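Local atomic coordinates of glutathione S-transferase (Bombyx mori, PDB entry 3AY8), a protein that probably transfers glutathione to electrophilic compounds, as a homodimeric cytosolic glutathione S-transferase not assigned to any known class. Residues L19-A24 with A70-L75; D83-K88 with L191-A196; K149-A152 with I158-T161. All coordinates share one frame; numbering follows the deposited sequence. Where two conformers were deposited one is given.

Contact 1: residues L19-A24 with A70-L75; sequences LLAARA and AIACYL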
loop_
_atom_site.group_PDB
_atom_site.type_symbol
_atom_site.label_atom_id
_atom_site.label_comp_id
_atom_site.label_asym_id
_atom_site.label_seq_id
_atom_site.Cartn_x
_atom_site.Cartn_y
_atom_site.Cartn_z
ATOM N N LEU A 19 -7.929 -14.128 -2.776
ATOM C CA LEU A 19 -8.844 -15.287 -2.780
ATOM C C LEU A 19 -9.828 -15.232 -1.613
ATOM O O LEU A 19 -11.035 -15.475 -1.782
ATOM C CB LEU A 19 -8.072 -16.619 -2.819
ATOM C CG LEU A 19 -8.911 -17.910 -2.852
ATOM C CD1 LEU A 19 -9.901 -17.959 -4.009
ATOM C CD2 LEU A 19 -8.020 -19.163 -2.857
ATOM N N LEU A 20 -9.328 -14.874 -0.431
ATOM C CA LEU A 20 -10.193 -14.709 0.728
ATOM C C LEU A 20 -11.329 -13.722 0.468
ATOM O O LEU A 20 -12.443 -13.917 0.959
ATOM C CB LEU A 20 -9.381 -14.264 1.950
ATOM C CG LEU A 20 -8.675 -15.345 2.790
ATOM C CD1 LEU A 20 -7.645 -14.699 3.708
ATOM C CD2 LEU A 20 -9.672 -16.178 3.619
ATOM N N ALA A 21 -11.036 -12.644 -0.262
ATOM C CA ALA A 21 -12.068 -11.662 -0.624
ATOM C C ALA A 21 -13.111 -12.307 -1.541
ATOM O O ALA A 21 -14.309 -12.114 -1.348
ATOM C CB ALA A 21 -11.450 -10.442 -1.304
ATOM N N ALA A 22 -12.647 -13.051 -2.540
ATOM C CA ALA A 22 -13.557 -13.793 -3.428
ATOM C C ALA A 22 -14.441 -14.762 -2.618
ATOM O O ALA A 22 -15.646 -14.815 -2.833
ATOM C CB ALA A 22 -12.777 -14.535 -4.513
ATOM N N ARG A 23 -13.851 -15.481 -1.657
ATOM C CA ARG A 23 -14.633 -16.380 -0.783
ATOM C C ARG A 23 -15.658 -15.608 0.042
ATOM O O ARG A 23 -16.797 -16.047 0.179
ATOM C CB ARG A 23 -13.743 -17.205 0.160
ATOM C CG ARG A 23 -12.629 -18.035 -0.511
ATOM C CD ARG A 23 -13.132 -18.835 -1.706
ATOM N NE ARG A 23 -12.248 -19.937 -2.094
ATOM C CZ ARG A 23 -12.470 -20.710 -3.155
ATOM N NH1 ARG A 23 -13.521 -20.492 -3.934
ATOM N NH2 ARG A 23 -11.652 -21.700 -3.441
ATOM N N ALA A 24 -15.249 -14.457 0.583
ATOM C CA ALA A 24 -16.117 -13.668 1.455
ATOM C C ALA A 24 -17.355 -13.135 0.734
ATOM O O ALA A 24 -18.459 -13.211 1.276
ATOM C CB ALA A 24 -15.336 -12.521 2.102
ATOM N N ALA A 70 -6.580 -4.028 -4.797
ATOM C CA ALA A 70 -7.373 -3.551 -5.940
ATOM C C ALA A 70 -8.381 -4.616 -6.406
ATOM O O ALA A 70 -9.550 -4.309 -6.666
ATOM C CB ALA A 70 -6.468 -3.158 -7.076
ATOM N N ILE A 71 -7.914 -5.861 -6.499
ATOM C CA ILE A 71 -8.777 -7.007 -6.812
ATOM C C ILE A 71 -9.921 -7.131 -5.805
ATOM O O ILE A 71 -11.089 -7.214 -6.194
ATOM C CB ILE A 71 -7.947 -8.322 -6.888
ATOM C CG1 ILE A 71 -7.048 -8.291 -8.122
ATOM C CG2 ILE A 71 -8.858 -9.563 -6.887
ATOM C CD1 ILE A 71 -5.802 -9.193 -8.011
ATOM N N ALA A 72 -9.584 -7.111 -4.512
ATOM C CA ALA A 72 -10.587 -7.208 -3.456
ATOM C C ALA A 72 -11.693 -6.137 -3.568
ATOM O O ALA A 72 -12.886 -6.453 -3.450
ATOM C CB ALA A 72 -9.927 -7.155 -2.076
ATOM N N CYS A 73 -11.292 -4.887 -3.791
ATOM C CA CYS A 73 -12.247 -3.780 -3.929
ATOM C C CYS A 73 -13.076 -3.904 -5.217
ATOM O O CYS A 73 -14.259 -3.586 -5.234
ATOM C CB CYS A 73 -11.516 -2.427 -3.918
ATOM S SG CYS A 73 -10.679 -2.045 -2.359
ATOM N N TYR A 74 -12.432 -4.342 -6.289
ATOM C CA TYR A 74 -13.101 -4.519 -7.576
ATOM C C TYR A 74 -14.154 -5.637 -7.498
ATOM O O TYR A 74 -15.305 -5.448 -7.914
ATOM C CB TYR A 74 -12.078 -4.831 -8.662
ATOM C CG TYR A 74 -12.719 -5.231 -9.970
ATOM C CD1 TYR A 74 -13.312 -4.271 -10.795
ATOM C CD2 TYR A 74 -12.756 -6.562 -10.371
ATOM C CE1 TYR A 74 -13.921 -4.633 -11.982
ATOM C CE2 TYR A 74 -13.363 -6.936 -11.562
ATOM C CZ TYR A 74 -13.943 -5.965 -12.363
ATOM O OH TYR A 74 -14.537 -6.308 -13.557
ATOM N N LEU A 75 -13.747 -6.789 -6.958
ATOM C CA LEU A 75 -14.670 -7.902 -6.719
ATOM C C LEU A 75 -15.844 -7.532 -5.809
ATOM O O LEU A 75 -16.992 -7.903 -6.088
ATOM C CB LEU A 75 -13.920 -9.113 -6.141
ATOM C CG LEU A 75 -12.892 -9.798 -7.036
ATOM C CD1 LEU A 75 -12.266 -10.983 -6.301
ATOM C CD2 LEU A 75 -13.549 -10.284 -8.325
#
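A21 and A72 meet methyl to methyl, CB of A21 lying 3.7 Å from CB of A72, and the same A21 CB also comes 4.0 Å from A72 CA. With so little side chain on either partner, their CA atoms stand just 5.5 Å apart, and helix 13-25 packs closely on helix 68-79 within the thioredoxin-like N-terminal domain. One turn further along, a larger residue bridges a wider gap: L75 places CD1 4.0 Å from CB of A22. Its CG turns away from the carbonyl carbon (chi1 -66°) and CD1 then extends away from CA (chi2 -179°), giving the branch the reach it needs.

The next shell packs around three of them. L58 of strand 57-60 packs on L75, I29 packs on A22, and I158 from the helical domain lies against A72. Farther out, R23 forms a salt bridge with E198, while Y74 OH bonds to D60 and to Q91 of the second subunit, tying helix 68-79 to that subunit.

Across the helix pair itself only carbon meets carbon, so the fit depends on shape and on exclusion of water, and small alanines suit the point of closest approach.

Contact 2: residues D83-K88 with L191-A196; sequences DQWYPK and LLLPGA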
loop_
_atom_site.group_PDB
_atom_site.type_symbol
_atom_site.label_atom_id
_atom_site.label_comp_id
_atom_site.label_asym_id
_atom_site.label_seq_id
_atom_site.Cartn_x
_atom_site.Cartn_y
_atom_site.Cartn_z
ATOM N N ASP A 83 -23.573 -4.647 0.852
ATOM C CA ASP A 83 -22.640 -3.568 1.125
ATOM C C ASP A 83 -21.610 -3.967 2.190
ATOM O O ASP A 83 -20.500 -3.437 2.209
ATOM C CB ASP A 83 -23.430 -2.356 1.626
ATOM C CG ASP A 83 -22.774 -1.045 1.267
ATOM O OD1 ASP A 83 -22.102 -1.005 0.221
ATOM O OD2 ASP A 83 -22.929 -0.061 2.021
ATOM N N GLN A 84 -21.987 -4.901 3.061
ATOM C CA GLN A 84 -21.198 -5.242 4.251
ATOM C C GLN A 84 -19.689 -5.239 4.029
ATOM O O GLN A 84 -18.944 -4.632 4.793
ATOM C CB GLN A 84 -21.607 -6.618 4.813
ATOM C CG GLN A 84 -21.116 -6.863 6.231
ATOM C CD GLN A 84 -20.737 -8.316 6.510
ATOM O OE1 GLN A 84 -19.593 -8.605 6.849
ATOM N NE2 GLN A 84 -21.699 -9.229 6.375
ATOM N N TRP A 85 -19.255 -5.933 2.985
ATOM C CA TRP A 85 -17.832 -6.255 2.782
ATOM C C TRP A 85 -16.978 -5.060 2.354
ATOM O O TRP A 85 -15.797 -5.004 2.662
ATOM C CB TRP A 85 -17.661 -7.459 1.855
ATOM C CG TRP A 85 -18.156 -8.744 2.487
ATOM C CD1 TRP A 85 -19.365 -9.352 2.269
ATOM C CD2 TRP A 85 -17.465 -9.560 3.444
ATOM N NE1 TRP A 85 -19.466 -10.492 3.022
ATOM C CE2 TRP A 85 -18.318 -10.646 3.756
ATOM C CE3 TRP A 85 -16.214 -9.478 4.074
ATOM C CZ2 TRP A 85 -17.950 -11.655 4.663
ATOM C CZ3 TRP A 85 -15.851 -10.479 4.978
ATOM C CH2 TRP A 85 -16.718 -11.550 5.266
ATOM N N TYR A 86 -17.595 -4.105 1.665
ATOM C CA TYR A 86 -16.919 -2.879 1.233
ATOM C C TYR A 86 -17.978 -1.778 1.157
ATOM O O TYR A 86 -18.530 -1.535 0.093
ATOM C CB TYR A 86 -16.262 -3.100 -0.131
ATOM C CG TYR A 86 -15.280 -2.033 -0.581
ATOM C CD1 TYR A 86 -14.373 -1.453 0.316
ATOM C CD2 TYR A 86 -15.234 -1.633 -1.911
ATOM C CE1 TYR A 86 -13.467 -0.485 -0.102
ATOM C CE2 TYR A 86 -14.328 -0.662 -2.344
ATOM C CZ TYR A 86 -13.448 -0.098 -1.430
ATOM O OH TYR A 86 -12.548 0.855 -1.847
ATOM N N PRO A 87 -18.278 -1.127 2.298
ATOM C CA PRO A 87 -19.422 -0.191 2.339
ATOM C C PRO A 87 -19.312 0.968 1.358
ATOM O O PRO A 87 -18.216 1.507 1.143
ATOM C CB PRO A 87 -19.430 0.310 3.783
ATOM C CG PRO A 87 -18.787 -0.803 4.568
ATOM C CD PRO A 87 -17.699 -1.341 3.636
ATOM N N LYS A 88 -20.450 1.334 0.770
ATOM C CA LYS A 88 -20.485 2.400 -0.217
ATOM C C LYS A 88 -20.425 3.783 0.425
ATOM O O LYS A 88 -19.940 4.717 -0.209
ATOM C CB LYS A 88 -21.697 2.262 -1.139
ATOM C CG LYS A 88 -21.726 0.920 -1.873
ATOM C CD LYS A 88 -22.619 0.944 -3.107
ATOM C CE LYS A 88 -21.799 0.779 -4.382
ATOM N NZ LYS A 88 -21.377 -0.639 -4.533
ATOM N N LEU A 191 -10.923 -17.266 11.810
ATOM C CA LEU A 191 -11.189 -18.688 11.468
ATOM C C LEU A 191 -12.617 -18.940 11.004
ATOM O O LEU A 191 -12.878 -19.932 10.336
ATOM C CB LEU A 191 -10.845 -19.629 12.630
ATOM C CG LEU A 191 -9.360 -19.700 12.996
ATOM C CD1 LEU A 191 -9.188 -20.342 14.384
ATOM C CD2 LEU A 191 -8.570 -20.456 11.933
ATOM N N LEU A 192 -13.530 -18.034 11.347
ATOM C CA LEU A 192 -14.920 -18.117 10.904
ATOM C C LEU A 192 -15.119 -17.573 9.491
ATOM O O LEU A 192 -16.168 -17.798 8.891
ATOM C CB LEU A 192 -15.835 -17.321 11.834
ATOM C CG LEU A 192 -15.792 -17.444 13.355
ATOM C CD1 LEU A 192 -16.545 -16.250 13.923
ATOM C CD2 LEU A 192 -16.415 -18.739 13.841
ATOM N N LEU A 193 -14.138 -16.835 8.968
ATOM C CA LEU A 193 -14.260 -16.247 7.626
ATOM C C LEU A 193 -14.355 -17.330 6.551
ATOM O O LEU A 193 -13.706 -18.384 6.671
ATOM C CB LEU A 193 -13.089 -15.303 7.303
ATOM C CG LEU A 193 -12.908 -14.002 8.096
ATOM C CD1 LEU A 193 -11.518 -13.382 7.811
ATOM C CD2 LEU A 193 -14.027 -12.991 7.813
ATOM N N PRO A 194 -15.161 -17.083 5.495
ATOM C CA PRO A 194 -15.186 -18.053 4.396
ATOM C C PRO A 194 -13.772 -18.260 3.832
ATOM O O PRO A 194 -13.023 -17.297 3.643
ATOM C CB PRO A 194 -16.099 -17.382 3.357
ATOM C CG PRO A 194 -16.989 -16.455 4.172
ATOM C CD PRO A 194 -16.114 -15.970 5.289
ATOM N N GLY A 195 -13.400 -19.518 3.619
ATOM C CA GLY A 195 -12.101 -19.854 3.056
ATOM C C GLY A 195 -10.904 -19.700 3.981
ATOM O O GLY A 195 -9.766 -19.726 3.525
ATOM N N ALA A 196 -11.156 -19.616 5.269
ATOM C CA ALA A 196 -10.088 -19.525 6.224
ATOM C C ALA A 196 -9.130 -20.723 6.255
ATOM O O ALA A 196 -7.972 -20.494 6.299
ATOM C CB ALA A 196 -10.612 -19.261 7.539
#
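A turn of the interdomain linker faces a turn of the helical C-terminal domain of the GST fold: a type I turn from D83 to Y86, in the linker that follows helix 68-79, and a type II turn from L193 to A196, which leads into helix 196-213. The backbones stay well apart, W85 CA and L193 CA being 11.7 Å from one another, and the long indole of W85 spans the interval. Its outermost carbon does the touching. CH2 of W85 lies 4.0 Å from CD2 of L193, the methyl sitting at the edge of the ring and in its plane, and P194 CD approaches the same CH2 obliquely at 4.5 Å. L193 has CG turned away from its carbonyl carbon (chi1 -66°), and of its two methyls CD2 is the one that meets the tryptophan as the two side chains run past one another, pointing opposite ways. A long residue suits this place, because a shorter one could hardly span the gap between the turns.

P156 packs against both W85 and L193, and Y164 of helix 158-173 supports L193 from the helical domain. Next to W85, Y86 anchors the linker: its OH bonds to N97 and its ring receives R93 in a cation-pi contact.

The second turn matches its sequence well. P194 brings the fixed phi that the first corner requires, and G195, at the N-cap position, adopts the positive phi (74°) that glycine tolerates easily. The turn is closed by A196 N, which donates to L193 O at 3.2 Å.

Contact 3: residues K149-A152 with I158-T161; sequences KWVA and IADT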
loop_
_atom_site.group_PDB
_atom_site.type_symbol
_atom_site.label_atom_id
_atom_site.label_comp_id
_atom_site.label_asym_id
_atom_site.label_seq_id
_atom_site.Cartn_x
_atom_site.Cartn_y
_atom_site.Cartn_z
ATOM N N LYS A 149 -14.733 -4.823 16.876
ATOM C CA LYS A 149 -14.518 -6.272 16.843
ATOM C C LYS A 149 -13.599 -6.719 15.693
ATOM O O LYS A 149 -12.724 -7.563 15.886
ATOM C CB LYS A 149 -15.855 -7.017 16.760
ATOM C CG LYS A 149 -15.712 -8.527 16.943
ATOM C CD LYS A 149 -17.042 -9.245 16.791
ATOM C CE LYS A 149 -16.886 -10.740 17.061
ATOM N NZ LYS A 149 -18.099 -11.511 16.636
ATOM N N TRP A 150 -13.830 -6.151 14.513
ATOM C CA TRP A 150 -13.037 -6.419 13.309
ATOM C C TRP A 150 -12.174 -5.183 12.994
ATOM O O TRP A 150 -12.293 -4.175 13.686
ATOM C CB TRP A 150 -13.961 -6.794 12.140
ATOM C CG TRP A 150 -14.812 -8.019 12.426
ATOM C CD1 TRP A 150 -16.060 -8.039 12.990
ATOM C CD2 TRP A 150 -14.463 -9.393 12.179
ATOM N NE1 TRP A 150 -16.515 -9.340 13.099
ATOM C CE2 TRP A 150 -15.552 -10.188 12.620
ATOM C CE3 TRP A 150 -13.329 -10.030 11.647
ATOM C CZ2 TRP A 150 -15.552 -11.590 12.517
ATOM C CZ3 TRP A 150 -13.324 -11.421 11.551
ATOM C CH2 TRP A 150 -14.432 -12.185 11.986
ATOM N N VAL A 151 -11.296 -5.258 11.987
ATOM C CA VAL A 151 -10.282 -4.195 11.797
ATOM C C VAL A 151 -10.855 -2.821 11.440
ATOM O O VAL A 151 -10.271 -1.796 11.792
ATOM C CB VAL A 151 -9.153 -4.542 10.757
ATOM C CG1 VAL A 151 -8.320 -5.741 11.182
ATOM C CG2 VAL A 151 -9.712 -4.713 9.359
ATOM N N ALA A 152 -11.984 -2.794 10.739
ATOM C CA ALA A 152 -12.473 -1.533 10.180
ATOM C C ALA A 152 -13.908 -1.209 10.554
ATOM O O ALA A 152 -14.446 -0.190 10.108
ATOM C CB ALA A 152 -12.306 -1.524 8.645
ATOM N N ILE A 158 -13.470 -6.510 3.611
ATOM C CA ILE A 158 -12.279 -6.921 2.873
ATOM C C ILE A 158 -10.970 -6.455 3.527
ATOM O O ILE A 158 -9.911 -6.987 3.213
ATOM C CB ILE A 158 -12.301 -6.517 1.363
ATOM C CG1 ILE A 158 -12.321 -4.998 1.180
ATOM C CG2 ILE A 158 -13.463 -7.198 0.619
ATOM C CD1 ILE A 158 -12.130 -4.581 -0.291
ATOM N N ALA A 159 -11.028 -5.460 4.412
ATOM C CA ALA A 159 -9.823 -5.097 5.188
ATOM C C ALA A 159 -9.403 -6.275 6.098
ATOM O O ALA A 159 -8.215 -6.556 6.264
ATOM C CB ALA A 159 -10.061 -3.836 5.997
ATOM N N ASP A 160 -10.377 -6.999 6.637
ATOM C CA ASP A 160 -10.064 -8.194 7.447
ATOM C C ASP A 160 -9.495 -9.340 6.634
ATOM O O ASP A 160 -8.579 -10.001 7.092
ATOM C CB ASP A 160 -11.279 -8.679 8.237
ATOM C CG ASP A 160 -11.816 -7.619 9.169
ATOM O OD1 ASP A 160 -11.230 -7.439 10.266
ATOM O OD2 ASP A 160 -12.822 -6.982 8.803
ATOM N N THR A 161 -10.028 -9.589 5.439
ATOM C CA THR A 161 -9.479 -10.666 4.611
ATOM C C THR A 161 -8.009 -10.410 4.235
ATOM O O THR A 161 -7.186 -11.316 4.321
ATOM C CB THR A 161 -10.360 -10.983 3.388
ATOM O OG1 THR A 161 -10.721 -9.774 2.726
ATOM C CG2 THR A 161 -11.652 -11.707 3.842
HETATM O O HOH W 1 -13.817 -4.659 9.304
#
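The carboxylate oxygen OD1 of D160 is gripped by two donors, the backbone N-H of V151 and the indole NE1 of W186. D160 belongs to the N-capping box found at this helix start in GSTs: its OD2 accepts from T157 N, and T157 OG1 accepts from A159 N, at the first turn of helix 158-173. The bond from V151 N to D160 OD1 is 2.8 Å long and almost straight (175°), arriving on the syn side of the carboxylate. OD2 is also held by a water, which donates to it at 2.6 Å and accepts from A152 N at 3.0 Å. An aspartate suits this buried place, being short enough to fold back over the helix start with oxygens for several N-H groups; the helix N-terminus probably favours its negative charge.

Carbon packs beside this polar cluster. The ring edge of W150 presents CE3 to OD1 of D160 at 3.6 Å, with indole and carboxylate planes 79° apart. V151 puts CG2 between its backbone N and carbonyl carbon, and thereby against A159, where CG2 to CB of A159 is a tight 3.5 Å. A152 CB joins in more loosely, 4.2 Å from A159 CB. With an alanine here in place of D160, V151 N and W186 NE1 would probably lose the OD1 they share, T157 N and the water their OD2, and the 149-152 loop its one direct hydrogen bond to segment 158-161. Within the helix, T161 OG1 donates to I158 O at 2.9 Å.

Overall arrangement
Helix 158-173 links the three contacts. Contacts 2 and 3 have centres 8 Å apart, contact 3 nested within the chain loop that contact 2 closes; W85 O and I158 N, 2.9 Å apart, probably form a hydrogen bond, and L193 CD2 packs on W150 CZ3 at 4.1 Å. Contact 1, in the N-terminal domain, lies 9 Å from contact 2 and 13 Å from contact 3, centre to centre. It meets contact 3 where I158 CD1 touches A72 C at 3.7 Å, joining the domains. Bound glycerol, probably from the crystallisation liquor, lies about 5 Å from the side chain of A22 and likewise from that of P194, and R23 NH1 bonds to a glycerol.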